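Local coordinates for hypothetical protein aq_1956 (Aquifex aeolicus, PDB 2YVT) that is of unknown function but belongs to the calcineurin-like metallophosphoesterase superfamily and so probably hydrolyses phosphate esters with the help of bound metal ions, at residues 212-218 / 230-236; 94-98 / 178-182. All coordinates share one frame; numbering follows the deposited sequence.

Contact 1 (212-218 / 230-236)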
ATOM      1  N   ASN A 212       7.008  14.478   8.539  1.00 16.97           N
ATOM      2  CA  ASN A 212       5.858  15.227   9.058  1.00 17.46           C
ATOM      3  C   ASN A 212       4.716  15.383   8.043  1.00 16.12           C
ATOM      4  O   ASN A 212       4.278  16.503   7.748  1.00 16.60           O
ATOM      5  CB  ASN A 212       6.301  16.592   9.603  1.00 19.37           C
ATOM      6  CG  ASN A 212       5.226  17.261  10.429  1.00 21.24           C
ATOM      7  OD1 ASN A 212       4.577  16.621  11.263  1.00 23.10           O
ATOM      8  ND2 ASN A 212       5.033  18.559  10.211  1.00 22.87           N
ATOM      9  N   PRO A 213       4.229  14.255   7.493  1.00 14.44           N
ATOM     10  CA  PRO A 213       3.176  14.363   6.491  1.00 14.14           C
ATOM     11  C   PRO A 213       1.846  14.746   7.128  1.00 13.30           C
ATOM     12  O   PRO A 213       1.641  14.530   8.324  1.00 13.93           O
ATOM     13  CB  PRO A 213       3.086  12.945   5.915  1.00 14.53           C
ATOM     14  CG  PRO A 213       3.604  12.056   6.989  1.00 13.98           C
ATOM     15  CD  PRO A 213       4.597  12.853   7.779  1.00 13.82           C
ATOM     16  N   GLU A 214       0.949  15.317   6.336  1.00 12.60           N
ATOM     17  CA  GLU A 214      -0.385  15.652   6.847  1.00 13.47           C
ATOM     18  C   GLU A 214      -1.191  14.390   7.143  1.00 13.57           C
ATOM     19  O   GLU A 214      -1.864  14.294   8.168  1.00 15.73           O
ATOM     20  CB  GLU A 214      -1.138  16.496   5.832  1.00 14.57           C
ATOM     21  CG  GLU A 214      -2.406  17.119   6.384  1.00 16.28           C
ATOM     22  CD  GLU A 214      -3.106  17.988   5.369  1.00 17.60           C
ATOM     23  OE1 GLU A 214      -2.412  18.692   4.612  1.00 16.95           O
ATOM     24  OE2 GLU A 214      -4.347  17.962   5.318  1.00 19.14           O
ATOM     25  N   VAL A 215      -1.112  13.433   6.224  1.00 13.27           N
ATOM     26  CA  VAL A 215      -1.888  12.197   6.303  1.00 13.40           C
ATOM     27  C   VAL A 215      -0.989  11.037   5.892  1.00 12.59           C
ATOM     28  O   VAL A 215      -0.145  11.168   4.993  1.00 13.58           O
ATOM     29  CB  VAL A 215      -3.128  12.243   5.367  1.00 14.05           C
ATOM     30  CG1 VAL A 215      -3.910  10.924   5.395  1.00 15.86           C
ATOM     31  CG2 VAL A 215      -4.042  13.416   5.725  1.00 16.40           C
ATOM     32  N   ALA A 216      -1.148   9.914   6.577  1.00 10.90           N
ATOM     33  CA  ALA A 216      -0.516   8.672   6.157  1.00 10.52           C
ATOM     34  C   ALA A 216      -1.586   7.594   6.025  1.00 10.61           C
ATOM     35  O   ALA A 216      -2.374   7.383   6.944  1.00 11.64           O
ATOM     36  CB  ALA A 216       0.571   8.249   7.146  1.00 11.08           C
ATOM     37  N   ILE A 217      -1.620   6.939   4.869  1.00  8.37           N
ATOM     38  CA  ILE A 217      -2.542   5.827   4.628  1.00  8.49           C
ATOM     39  C   ILE A 217      -1.706   4.551   4.661  1.00  9.17           C
ATOM     40  O   ILE A 217      -0.686   4.465   3.993  1.00  9.46           O
ATOM     41  CB  ILE A 217      -3.270   5.980   3.273  1.00  8.00           C
ATOM     42  CG1 ILE A 217      -4.101   7.275   3.259  1.00 10.55           C
ATOM     43  CG2 ILE A 217      -4.136   4.748   2.993  1.00  9.95           C
ATOM     44  CD1 ILE A 217      -4.604   7.694   1.883  1.00 11.46           C
ATOM     45  N   VAL A 218      -2.117   3.579   5.470  1.00  7.81           N
ATOM     46  CA  VAL A 218      -1.257   2.428   5.769  1.00  8.29           C
ATOM     47  C   VAL A 218      -2.007   1.099   5.670  1.00  8.29           C
ATOM     48  O   VAL A 218      -3.239   1.078   5.699  1.00  9.19           O
ATOM     49  CB  VAL A 218      -0.554   2.579   7.156  1.00  7.85           C
ATOM     50  CG1 VAL A 218       0.396   3.815   7.166  1.00  8.97           C
ATOM     51  CG2 VAL A 218      -1.584   2.675   8.278  1.00  9.13           C
ATOM     52  N   ASN A 230       2.235  14.536  14.501  1.00 19.67           N
ATOM     53  CA  ASN A 230       1.247  15.496  13.994  1.00 20.46           C
ATOM     54  C   ASN A 230       0.445  14.953  12.800  1.00 19.30           C
ATOM     55  O   ASN A 230      -0.404  15.646  12.235  1.00 19.61           O
ATOM     56  CB  ASN A 230       1.946  16.801  13.594  1.00 23.64           C
ATOM     57  CG  ASN A 230       2.984  17.247  14.615  1.00 25.37           C
ATOM     58  OD1 ASN A 230       2.673  17.446  15.792  1.00 26.83           O
ATOM     59  ND2 ASN A 230       4.226  17.395  14.169  1.00 27.07           N
ATOM     60  N   THR A 231       0.724  13.707  12.429  1.00 16.09           N
ATOM     61  CA  THR A 231       0.160  13.091  11.232  1.00 14.78           C
ATOM     62  C   THR A 231      -1.096  12.285  11.539  1.00 14.14           C
ATOM     63  O   THR A 231      -1.099  11.478  12.467  1.00 14.25           O
ATOM     64  CB  THR A 231       1.201  12.147  10.612  1.00 13.10           C
ATOM     65  OG1 THR A 231       2.384  12.886  10.295  1.00 13.98           O
ATOM     66  CG2 THR A 231       0.673  11.440   9.349  1.00 12.93           C
ATOM     67  N   ILE A 232      -2.150  12.488  10.746  1.00 13.91           N
ATOM     68  CA  ILE A 232      -3.330  11.621  10.816  1.00 13.87           C
ATOM     69  C   ILE A 232      -3.009  10.344  10.056  1.00 12.02           C
ATOM     70  O   ILE A 232      -2.762  10.379   8.843  1.00 12.61           O
ATOM     71  CB  ILE A 232      -4.587  12.257  10.181  1.00 15.03           C
ATOM     72  CG1 ILE A 232      -4.946  13.575  10.876  1.00 16.75           C
ATOM     73  CG2 ILE A 232      -5.771  11.265  10.202  1.00 15.92           C
ATOM     74  CD1 ILE A 232      -5.984  14.362  10.142  1.00 18.95           C
ATOM     75  N   VAL A 233      -2.993   9.226  10.777  1.00  9.75           N
ATOM     76  CA  VAL A 233      -2.697   7.930  10.183  1.00  9.80           C
ATOM     77  C   VAL A 233      -3.997   7.141  10.054  1.00 10.14           C
ATOM     78  O   VAL A 233      -4.755   7.011  11.024  1.00 11.17           O
ATOM     79  CB  VAL A 233      -1.654   7.147  11.006  1.00  9.20           C
ATOM     80  CG1 VAL A 233      -1.327   5.810  10.339  1.00 10.44           C
ATOM     81  CG2 VAL A 233      -0.379   7.989  11.182  1.00 10.66           C
ATOM     82  N   VAL A 234      -4.252   6.638   8.848  1.00  9.29           N
ATOM     83  CA  VAL A 234      -5.482   5.910   8.558  1.00  9.62           C
ATOM     84  C   VAL A 234      -5.144   4.523   8.033  1.00  9.43           C
ATOM     85  O   VAL A 234      -4.479   4.390   7.002  1.00  9.26           O
ATOM     86  CB  VAL A 234      -6.343   6.653   7.498  1.00 10.09           C
ATOM     87  CG1 VAL A 234      -7.637   5.893   7.222  1.00 11.73           C
ATOM     88  CG2 VAL A 234      -6.657   8.075   7.961  1.00 11.35           C
ATOM     89  N   ASN A 235      -5.602   3.503   8.752  1.00  8.27           N
ATOM     90  CA  ASN A 235      -5.533   2.131   8.263  1.00  8.29           C
ATOM     91  C   ASN A 235      -6.964   1.688   7.954  1.00  8.62           C
ATOM     92  O   ASN A 235      -7.785   1.559   8.867  1.00  9.29           O
ATOM     93  CB  ASN A 235      -4.870   1.200   9.275  1.00  9.22           C
ATOM     94  CG  ASN A 235      -4.424  -0.098   8.643  1.00  9.47           C
ATOM     95  OD1 ASN A 235      -5.075  -0.599   7.719  1.00 10.99           O
ATOM     96  ND2 ASN A 235      -3.311  -0.652   9.127  1.00  9.61           N
ATOM     97  N   PRO A 236      -7.278   1.494   6.668  1.00  9.00           N
ATOM     98  CA  PRO A 236      -8.675   1.215   6.282  1.00  9.53           C
ATOM     99  C   PRO A 236      -9.283  -0.059   6.867  1.00  9.91           C
ATOM    100  O   PRO A 236     -10.499  -0.192   6.873  1.00 11.43           O
ATOM    101  CB  PRO A 236      -8.606   1.086   4.754  1.00 10.98           C
ATOM    102  CG  PRO A 236      -7.318   1.730   4.355  1.00 12.55           C
ATOM    103  CD  PRO A 236      -6.376   1.561   5.501  1.00 10.81           C
TER
HETATM  104  O   HOH W   1       4.071  14.072  12.337  1.00 18.65           O
HETATM  105  O   HOH W   2      -2.037  16.297  10.053  1.00 23.82           O

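Contact 2 (94-98 / 178-182)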
ATOM      1  N   VAL A  94      -1.505   3.081  -6.412  1.00  7.80           N
ATOM      2  CA  VAL A  94      -1.302   1.711  -5.949  1.00  8.28           C
ATOM      3  C   VAL A  94       0.075   1.623  -5.301  1.00  8.23           C
ATOM      4  O   VAL A  94       1.057   2.082  -5.873  1.00  8.80           O
ATOM      5  CB  VAL A  94      -1.380   0.711  -7.129  1.00  8.80           C
ATOM      6  CG1 VAL A  94      -1.086  -0.714  -6.660  1.00  9.48           C
ATOM      7  CG2 VAL A  94      -2.754   0.785  -7.812  1.00  9.92           C
ATOM      8  N   VAL A  95       0.139   1.016  -4.114  1.00  7.08           N
ATOM      9  CA  VAL A  95       1.403   0.844  -3.383  1.00  7.17           C
ATOM     10  C   VAL A  95       1.547  -0.646  -3.037  1.00  7.04           C
ATOM     11  O   VAL A  95       0.653  -1.213  -2.425  1.00  8.31           O
ATOM     12  CB  VAL A  95       1.435   1.721  -2.109  1.00  7.43           C
ATOM     13  CG1 VAL A  95       2.703   1.458  -1.307  1.00  9.47           C
ATOM     14  CG2 VAL A  95       1.320   3.197  -2.490  1.00  9.14           C
ATOM     15  N   PRO A  96       2.650  -1.289  -3.471  1.00  7.54           N
ATOM     16  CA  PRO A  96       2.743  -2.740  -3.321  1.00  7.16           C
ATOM     17  C   PRO A  96       2.957  -3.196  -1.884  1.00  7.01           C
ATOM     18  O   PRO A  96       3.553  -2.470  -1.067  1.00  7.85           O
ATOM     19  CB  PRO A  96       3.966  -3.099  -4.184  1.00  7.23           C
ATOM     20  CG  PRO A  96       4.827  -1.881  -4.119  1.00  8.96           C
ATOM     21  CD  PRO A  96       3.853  -0.729  -4.123  1.00  7.84           C
ATOM     22  N   GLY A  97       2.468  -4.399  -1.584  1.00  6.70           N
ATOM     23  CA  GLY A  97       2.690  -5.006  -0.283  1.00  7.45           C
ATOM     24  C   GLY A  97       3.874  -5.965  -0.246  1.00  7.69           C
ATOM     25  O   GLY A  97       4.611  -6.131  -1.236  1.00  7.84           O
ATOM     26  N   LYS A  98       4.072  -6.581   0.916  1.00  7.50           N
ATOM     27  CA  LYS A  98       5.131  -7.567   1.111  1.00  8.77           C
ATOM     28  C   LYS A  98       5.087  -8.696   0.076  1.00  7.94           C
ATOM     29  O   LYS A  98       6.126  -9.214  -0.321  1.00  9.33           O
ATOM     30  CB  LYS A  98       5.019  -8.123   2.528  1.00 10.37           C
ATOM     31  CG  LYS A  98       5.955  -9.237   2.902  1.00 14.39           C
ATOM     32  CD  LYS A  98       5.673  -9.714   4.337  1.00 14.98           C
ATOM     33  CE  LYS A  98       4.171  -9.976   4.607  1.00 18.60           C
ATOM     34  NZ  LYS A  98       3.379  -8.847   5.220  1.00 21.54           N
ATOM     35  N   THR A 178       1.348  10.477   2.567  1.00 11.64           N
ATOM     36  CA  THR A 178       2.242   9.317   2.433  1.00 11.19           C
ATOM     37  C   THR A 178       1.420   8.041   2.491  1.00 11.11           C
ATOM     38  O   THR A 178       0.442   7.954   3.234  1.00 13.95           O
ATOM     39  CB  THR A 178       3.334   9.282   3.524  1.00 11.72           C
ATOM     40  OG1 THR A 178       2.717   9.292   4.814  1.00 11.82           O
ATOM     41  CG2 THR A 178       4.271  10.498   3.403  1.00 13.01           C
ATOM     42  N   ILE A 179       1.799   7.070   1.673  1.00  9.32           N
ATOM     43  CA  ILE A 179       1.102   5.795   1.611  1.00  8.29           C
ATOM     44  C   ILE A 179       2.133   4.699   1.790  1.00  8.32           C
ATOM     45  O   ILE A 179       3.078   4.609   1.005  1.00  9.46           O
ATOM     46  CB  ILE A 179       0.362   5.601   0.266  1.00  7.99           C
ATOM     47  CG1 ILE A 179      -0.523   6.817  -0.050  1.00  8.63           C
ATOM     48  CG2 ILE A 179      -0.477   4.313   0.295  1.00  9.55           C
ATOM     49  CD1 ILE A 179      -1.109   6.818  -1.446  1.00  9.66           C
ATOM     50  N   PHE A 180       1.953   3.887   2.832  1.00  8.28           N
ATOM     51  CA  PHE A 180       2.885   2.807   3.156  1.00  8.81           C
ATOM     52  C   PHE A 180       2.114   1.517   3.309  1.00  8.06           C
ATOM     53  O   PHE A 180       0.999   1.521   3.825  1.00  9.37           O
ATOM     54  CB  PHE A 180       3.606   3.068   4.492  1.00 10.43           C
ATOM     55  CG  PHE A 180       4.333   4.379   4.555  1.00 10.81           C
ATOM     56  CD1 PHE A 180       5.398   4.649   3.701  1.00 12.53           C
ATOM     57  CD2 PHE A 180       3.952   5.339   5.484  1.00 12.30           C
ATOM     58  CE1 PHE A 180       6.069   5.878   3.767  1.00 12.19           C
ATOM     59  CE2 PHE A 180       4.615   6.560   5.565  1.00 12.61           C
ATOM     60  CZ  PHE A 180       5.677   6.829   4.706  1.00 12.44           C
ATOM     61  N   TYR A 181       2.706   0.403   2.882  1.00  7.88           N
ATOM     62  CA  TYR A 181       2.149  -0.888   3.254  1.00  7.97           C
ATOM     63  C   TYR A 181       2.229  -1.065   4.778  1.00  7.84           C
ATOM     64  O   TYR A 181       1.275  -1.495   5.421  1.00  8.82           O
ATOM     65  CB  TYR A 181       2.877  -2.026   2.530  1.00  9.14           C
ATOM     66  CG  TYR A 181       2.494  -3.389   3.037  1.00  8.33           C
ATOM     67  CD1 TYR A 181       1.234  -3.925   2.766  1.00  8.49           C
ATOM     68  CD2 TYR A 181       3.390  -4.149   3.796  1.00  8.62           C
ATOM     69  CE1 TYR A 181       0.875  -5.193   3.232  1.00  8.44           C
ATOM     70  CE2 TYR A 181       3.050  -5.420   4.259  1.00  7.76           C
ATOM     71  CZ  TYR A 181       1.791  -5.933   3.979  1.00  9.54           C
ATOM     72  OH  TYR A 181       1.447  -7.175   4.444  1.00 10.71           O
ATOM     73  N   THR A 182       3.383  -0.721   5.345  1.00  8.23           N
ATOM     74  CA  THR A 182       3.636  -0.934   6.764  1.00  7.48           C
ATOM     75  C   THR A 182       3.115   0.232   7.605  1.00  8.15           C
ATOM     76  O   THR A 182       3.452   1.387   7.332  1.00  8.25           O
ATOM     77  CB  THR A 182       5.134  -1.126   7.016  1.00  8.22           C
ATOM     78  OG1 THR A 182       5.606  -2.197   6.207  1.00  8.83           O
ATOM     79  CG2 THR A 182       5.406  -1.455   8.477  1.00  7.71           C
TER

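Contact 1 (212-218 / 230-236)
Ala216 N donates to Ile232 O and Ala216 O accepts from Val234 N, each at 2.8 Å, at the middle of a parallel strand pair, 215-218 with 231-235, in one of the two mixed sheets of this calcineurin-like phosphoesterase fold. The short strand axes are 4.6 Å apart at an angle of 19°. Hydrogen bonds from Ile232 N to Glu214 O and from Val218 N to Val234 O extend the ladder at its two ends. Apolar contacts are few: Val218 CG2 meets Val233 CG1 at 3.8 Å, the two side chains crossing at about a right angle, while Ala216 CB lies 3.9 Å from Thr231 CG2. Polar groups tie the N-terminal ends. Thr231 OG1 stands anti to its own carbonyl carbon (chi1 -59°), where it donates a hydrogen bond to Pro213 O at 2.7 Å, and a water that donates to both Thr231 OG1 and Asn212 OD1 also accepts from Asn230 N. A second water joins Glu214 O to Asn230 O. The Glu214 carboxylate turns elsewhere, to a salt bridge with Arg175. Asn230 ND2 donates to Asn212 OD1 at 3.0 Å, N-H...O 169°, from above the carbonyl plane, with the two amides nearly perpendicular.

Contact 2 (94-98 / 178-182)
Ile179 meets Val95 where the two sheets of the fold face each other: its CG2 lies only 3.5 Å from Val95 CG2, a tight methyl-to-methyl contact in the buried interior. Val95 CG1 also comes to 3.9 Å from Ile179 O. Two residues on, at the turn that follows strand 175-180, Tyr181 provides most of the remaining contact. A chi1 of 171° sets CG opposite the backbone N and brings the ring under the backbone of Gly97 and Lys98, which covers one face. Gly97 CA makes a CH-pi contact 3.9 Å from the ring centroid, and Lys98 N lies over the centre of that same face. The Lys98 side chain bends at chi3 and chi4 to swing round the ring, CB passing 3.8 Å from Tyr181 CE2 before NZ donates to Tyr181 OH at 2.7 Å. Replacing Tyr181 by an alanine would probably leave the Lys98 ammonium without this acceptor and uncover the backbone at Gly97. Beyond the two segments, Tyr181 OH also makes a weak hydrogen bond with Asn41 OD1, the ring of His220 meets that of Tyr181, and Asp100 accepts from Gly97 N. Ile179 packs on Val37 and Val39 of strand 35-39 and on Val136 of strand 134-144, whereas Phe180 turns to Val204 and Ile207 of helix 202-211.

Overall arrangement
The centres of contacts 1 and 2 lie about 12 Å apart, and strands 175-180 and 215-218 join them as parallel neighbours in one sheet. Thr178 links them, its N and O probably hydrogen-bonded to Val215 O and Ile217 N. Contact 1 adds strand 231-235 to this sheet, whereas contact 2, whose centre lies about 2 Å from that of the chain, spans the gap to strand 91-95 of the other sheet. Along the chain they come in series, contact 2 closing before contact 1 opens. Contact 1 thus builds one sheet and contact 2 packs it on the other, as in the layered metallophosphoesterase fold; in relatives the loops after the strands typically carry the metal site.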